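Local atomic coordinates of adenylate cyclase (Hippeastrum hybrid cultivar, PDB entry 6YP4), a protein that acts dominantly as a triphosphatase although first taken for an adenylyl cyclase, and folds as a CYTH domain that binds a GTP analogue and magnesium. Residues F36-T39 / D43-S46; S99-L104 / R109-V114. All blocks are in the same frame, centred on the assembly; numbering follows the deposited sequence. Where two conformers were deposited one is given.

Both interactions belong to the CYTH domain and lie on the same side of its centre, about 13 Å apart between centres. Interaction 1 joins the end of strand 26-39 to the short helix that follows it, and its chemistry is polar: two side chains hold three backbone N-H groups. Interaction 2 packs two short helices through a methionine, a glycine and a tryptophan, with one water as the polar link. Mostly buried residues carry both, though interaction 1 also reaches partly exposed Asp43 and exposed Ala45. The two touch where Phe37 CB lies 3.8 Å from Met101 CE, joining the end of strand 26-39 to helix 101-104.

Interaction 1 (F36-T39 / D43-S46); sequences FFDT and DLAS
Thr39 and Asp43 bring the two backbones closest, their CA atoms 5.8 Å apart, and Asp38 and Leu44 follow at 6.0 Å. Segment 36-39 is the end of an extended strand; after three linking residues the chain folds back as the short, weakly bonded helix 43-46, whose first N-H groups face the strand end.

Asp38 and Thr39 take up those groups. Asp38 spreads its carboxylate over two successive amides: OD1 accepts from Leu44 N at 3.0 Å and OD2 from Ala45 N at 2.9 Å, both on their syn sides and somewhat out of the carboxylate plane. With CG anti to the backbone N (chi1 -158°), the carboxylate is carried across to the helix start. OD1 also accepts from Thr39 N on its anti side, so three N-H groups grip the carboxylate, fix its rotation and probably stabilise its negative charge. Leu44 CB rests 3.4 Å from Asp38 OD1 because that oxygen binds the leucine's own amide.

Thr39 suits its place because one hydroxyl can both give and receive. OG1 takes an almost straight bond from Asp43 N (2.7 Å, 176°) and donates to Asp43 OD2, also at 2.7 Å, meeting that oxygen on its anti side and 33° out of plane. A ring thus closes through the backbone and side chain of Asp43.

The contact lies away from the active site, Phe37's side chain being about 14 Å from the bound GTP analogue, and ties the short helix to a strand end. Strand 26-39 runs between strands 49-56 and 127-141, to which Phe37 and Asp38 respectively are bonded through their backbones. Leu44 packs on Leu51, Phe127 and Val120, seating the helix against the sheet, while Phe37 reaches Val94 of helix 88-96.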
loop_
_atom_site.group_PDB
_atom_site.type_symbol
_atom_site.label_atom_id
_atom_site.label_comp_id
_atom_site.label_asym_id
_atom_site.label_seq_id
_atom_site.Cartn_x
_atom_site.Cartn_y
_atom_site.Cartn_z
ATOM N N PHE A 36 -6.352 15.526 -13.840
ATOM C CA PHE A 36 -5.340 15.331 -14.873
ATOM C C PHE A 36 -4.966 16.652 -15.539
ATOM O O PHE A 36 -5.765 17.596 -15.600
ATOM C CB PHE A 36 -5.820 14.330 -15.939
ATOM C CG PHE A 36 -6.136 12.979 -15.386
ATOM C CD1 PHE A 36 -7.403 12.705 -14.879
ATOM C CD2 PHE A 36 -5.170 11.982 -15.357
ATOM C CE1 PHE A 36 -7.705 11.472 -14.351
ATOM C CE2 PHE A 36 -5.463 10.747 -14.820
ATOM C CZ PHE A 36 -6.735 10.486 -14.329
ATOM N N PHE A 37 -3.734 16.697 -16.053
ATOM C CA PHE A 37 -3.112 17.923 -16.538
ATOM C C PHE A 37 -2.276 17.630 -17.775
ATOM O O PHE A 37 -1.761 16.521 -17.940
ATOM C CB PHE A 37 -2.221 18.554 -15.443
ATOM C CG PHE A 37 -2.939 18.814 -14.171
ATOM C CD1 PHE A 37 -3.485 20.065 -13.926
ATOM C CD2 PHE A 37 -3.091 17.804 -13.221
ATOM C CE1 PHE A 37 -4.157 20.317 -12.753
ATOM C CE2 PHE A 37 -3.766 18.040 -12.046
ATOM C CZ PHE A 37 -4.307 19.298 -11.805
ATOM N N ASP A 38 -2.144 18.639 -18.641
ATOM C CA ASP A 38 -1.395 18.533 -19.890
ATOM C C ASP A 38 -1.200 19.950 -20.414
ATOM O O ASP A 38 -1.775 20.906 -19.888
ATOM C CB ASP A 38 -2.127 17.658 -20.916
ATOM C CG ASP A 38 -1.201 17.094 -21.990
ATOM O OD1 ASP A 38 -0.083 17.631 -22.157
ATOM O OD2 ASP A 38 -1.597 16.116 -22.681
ATOM N N THR A 39 -0.368 20.081 -21.446
ATOM C CA THR A 39 -0.281 21.349 -22.157
ATOM C C THR A 39 -1.568 21.600 -22.936
ATOM O O THR A 39 -2.349 20.684 -23.220
ATOM C CB THR A 39 0.881 21.364 -23.145
ATOM O OG1 THR A 39 0.692 20.320 -24.117
ATOM C CG2 THR A 39 2.214 21.196 -22.428
ATOM N N ASP A 43 0.810 17.959 -25.396
ATOM C CA ASP A 43 2.106 17.351 -25.676
ATOM C C ASP A 43 2.267 16.006 -24.970
ATOM O O ASP A 43 2.821 15.066 -25.549
ATOM C CB ASP A 43 3.233 18.305 -25.289
ATOM C CG ASP A 43 3.281 19.535 -26.173
ATOM O OD1 ASP A 43 3.754 19.420 -27.325
ATOM O OD2 ASP A 43 2.850 20.616 -25.715
ATOM N N LEU A 44 1.787 15.883 -23.725
ATOM C CA LEU A 44 1.899 14.597 -23.036
ATOM C C LEU A 44 1.018 13.539 -23.689
ATOM O O LEU A 44 1.450 12.393 -23.873
ATOM C CB LEU A 44 1.559 14.732 -21.545
ATOM C CG LEU A 44 2.677 15.171 -20.593
ATOM C CD1 LEU A 44 3.220 16.540 -20.941
ATOM C CD2 LEU A 44 2.161 15.181 -19.162
ATOM N N ALA A 45 -0.218 13.901 -24.048
ATOM C CA ALA A 45 -1.088 12.957 -24.748
ATOM C C ALA A 45 -0.435 12.449 -26.027
ATOM O O ALA A 45 -0.558 11.267 -26.369
ATOM C CB ALA A 45 -2.435 13.608 -25.060
ATOM N N SER A 46 0.288 13.325 -26.732
ATOM C CA SER A 46 0.946 12.956 -27.984
ATOM C C SER A 46 2.050 11.925 -27.794
ATOM O O SER A 46 2.367 11.200 -28.739
ATOM C CB SER A 46 1.525 14.197 -28.665
ATOM O OG SER A 46 0.500 14.970 -29.268
#

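Interaction 2 (S99-L104 / R109-V114); sequences SKMGSL and RIWRRV
Trp111 gives up the most surface here, its indole met by two consecutive residues of helix 101-104, with Met101 CG and Gly102 CA on the same side of its plane. An extended first torsion (chi1 177°) sends the ring from helix 109-118 toward helix 101-104, and Phe127 of strand 127-141 meets it edge-to-face.

CG of Met101 lies over the six-membered ring. It makes a CH-pi contact, 4.1 Å from the ring centroid and 26° off the normal, while SD slants in at 3.4 Å from CZ3 of Trp111 to make a Met-aromatic contact. A flexible, polarisable thioether suits this place: the chain is extended through chi1 and chi2 and turns at chi3 (-51°). Met101 also packs on Leu51 of strand 49-56 and Val94 of helix 88-96.

Gly102 comes close with its backbone instead: CA is 3.4 Å from NE1 of Trp111 and 2.9 Å above the ring plane, toward the rim. Having no side chain lets the helix approach so nearly. At the edge of the indole, in its plane, a water accepts from Trp111 NE1 at 3.1 Å and lies 2.9 Å from Gly102 O, probably as donor; Arg112 NH1 adds a weak bond, and NE1 has another weak one to Asp122 O.

The contact is therefore apolar over the ring and polar at its rim: cohesion probably comes mainly from dispersion and close fit, while water links the buried indole N-H to a helix carbonyl.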
loop_
_atom_site.group_PDB
_atom_site.type_symbol
_atom_site.label_atom_id
_atom_site.label_comp_id
_atom_site.label_asym_id
_atom_site.label_seq_id
_atom_site.Cartn_x
_atom_site.Cartn_y
_atom_site.Cartn_z
ATOM N N SER A 99 -1.070 27.003 -14.591
ATOM C CA SER A 99 -0.002 27.724 -15.279
ATOM C C SER A 99 1.180 28.036 -14.367
ATOM O O SER A 99 2.188 28.562 -14.847
ATOM C CB SER A 99 -0.532 29.026 -15.881
ATOM O OG SER A 99 -1.103 29.858 -14.888
ATOM N N LYS A 100 1.070 27.753 -13.070
ATOM C CA LYS A 100 2.170 27.896 -12.127
ATOM C C LYS A 100 2.790 26.553 -11.774
ATOM O O LYS A 100 3.601 26.482 -10.842
ATOM C CB LYS A 100 1.696 28.600 -10.848
ATOM C CG LYS A 100 1.242 30.048 -11.024
ATOM C CD LYS A 100 2.397 30.922 -11.489
ATOM C CE LYS A 100 2.386 32.301 -10.827
ATOM N NZ LYS A 100 3.653 32.600 -10.064
ATOM N N MET A 101 2.433 25.495 -12.513
ATOM C CA MET A 101 2.787 24.133 -12.124
ATOM C C MET A 101 4.295 23.948 -12.014
ATOM O O MET A 101 4.780 23.264 -11.104
ATOM C CB MET A 101 2.203 23.140 -13.132
ATOM C CG MET A 101 2.633 21.709 -12.903
ATOM S SD MET A 101 1.874 20.549 -14.043
ATOM C CE MET A 101 0.153 21.006 -13.877
ATOM N N GLY A 102 5.052 24.547 -12.933
ATOM C CA GLY A 102 6.489 24.350 -12.935
ATOM C C GLY A 102 7.173 24.959 -11.729
ATOM O O GLY A 102 8.150 24.407 -11.212
ATOM N N SER A 103 6.689 26.108 -11.270
ATOM C CA SER A 103 7.261 26.668 -10.056
ATOM C C SER A 103 6.735 25.934 -8.824
ATOM O O SER A 103 7.486 25.682 -7.880
ATOM C CB SER A 103 6.973 28.172 -9.987
ATOM O OG SER A 103 5.586 28.437 -9.921
ATOM N N LEU A 104 5.462 25.538 -8.836
ATOM C CA LEU A 104 4.897 24.861 -7.675
ATOM C C LEU A 104 5.517 23.480 -7.474
ATOM O O LEU A 104 5.746 23.056 -6.331
ATOM C CB LEU A 104 3.375 24.752 -7.821
ATOM C CG LEU A 104 2.581 26.057 -7.749
ATOM C CD1 LEU A 104 1.145 25.820 -8.182
ATOM C CD2 LEU A 104 2.624 26.661 -6.367
ATOM N N ARG A 109 10.695 15.086 -8.443
ATOM C CA ARG A 109 11.218 14.128 -9.407
ATOM C C ARG A 109 10.264 13.942 -10.583
ATOM O O ARG A 109 10.697 13.809 -11.735
ATOM C CB ARG A 109 11.460 12.797 -8.693
ATOM C CG ARG A 109 11.841 11.648 -9.580
ATOM C CD ARG A 109 12.023 10.373 -8.760
ATOM N NE ARG A 109 10.776 9.615 -8.607
ATOM C CZ ARG A 109 10.147 9.408 -7.452
ATOM N NH1 ARG A 109 9.030 8.696 -7.427
ATOM N NH2 ARG A 109 10.628 9.896 -6.317
ATOM N N ILE A 110 8.957 13.951 -10.312
ATOM C CA ILE A 110 7.963 13.685 -11.351
ATOM C C ILE A 110 7.880 14.851 -12.318
ATOM O O ILE A 110 7.891 14.681 -13.544
ATOM C CB ILE A 110 6.587 13.393 -10.723
ATOM C CG1 ILE A 110 6.714 12.508 -9.481
ATOM C CG2 ILE A 110 5.661 12.743 -11.760
ATOM C CD1 ILE A 110 7.217 11.130 -9.766
ATOM N N TRP A 111 7.766 16.071 -11.783
ATOM C CA TRP A 111 7.806 17.232 -12.662
ATOM C C TRP A 111 9.115 17.278 -13.447
ATOM O O TRP A 111 9.120 17.588 -14.644
ATOM C CB TRP A 111 7.614 18.517 -11.863
ATOM C CG TRP A 111 7.716 19.725 -12.718
ATOM C CD1 TRP A 111 8.680 20.698 -12.674
ATOM C CD2 TRP A 111 6.828 20.086 -13.773
ATOM N NE1 TRP A 111 8.431 21.648 -13.647
ATOM C CE2 TRP A 111 7.292 21.289 -14.337
ATOM C CE3 TRP A 111 5.672 19.510 -14.299
ATOM C CZ2 TRP A 111 6.642 21.927 -15.396
ATOM C CZ3 TRP A 111 5.019 20.145 -15.349
ATOM C CH2 TRP A 111 5.506 21.338 -15.887
ATOM N N ARG A 112 10.234 16.946 -12.794
ATOM C CA ARG A 112 11.506 16.899 -13.509
ATOM C C ARG A 112 11.434 15.933 -14.687
ATOM O O ARG A 112 11.958 16.226 -15.766
ATOM C CB ARG A 112 12.639 16.514 -12.545
ATOM C CG ARG A 112 14.053 16.910 -12.971
ATOM C CD ARG A 112 14.103 18.307 -13.613
ATOM N NE ARG A 112 13.519 19.333 -12.762
ATOM C CZ ARG A 112 13.148 20.533 -13.206
ATOM N NH1 ARG A 112 12.612 21.426 -12.379
ATOM N NH2 ARG A 112 13.302 20.850 -14.491
ATOM N N ARG A 113 10.752 14.795 -14.514
ATOM C CA ARG A 113 10.665 13.817 -15.597
ATOM C C ARG A 113 9.774 14.319 -16.727
ATOM O O ARG A 113 10.065 14.076 -17.904
ATOM C CB ARG A 113 10.156 12.476 -15.068
ATOM C CG ARG A 113 10.245 11.341 -16.089
ATOM C CD ARG A 113 9.714 10.015 -15.541
ATOM N NE ARG A 113 10.448 9.551 -14.366
ATOM C CZ ARG A 113 11.177 8.439 -14.328
ATOM N NH1 ARG A 113 11.272 7.667 -15.402
ATOM N NH2 ARG A 113 11.809 8.096 -13.214
ATOM N N VAL A 114 8.685 15.015 -16.391
ATOM C CA VAL A 114 7.844 15.634 -17.415
ATOM C C VAL A 114 8.694 16.520 -18.315
ATOM O O VAL A 114 8.623 16.443 -19.547
ATOM C CB VAL A 114 6.698 16.431 -16.762
ATOM C CG1 VAL A 114 6.039 17.344 -17.775
ATOM C CG2 VAL A 114 5.655 15.496 -16.141
HETATM O O HOH W 1 10.456 23.895 -12.946
#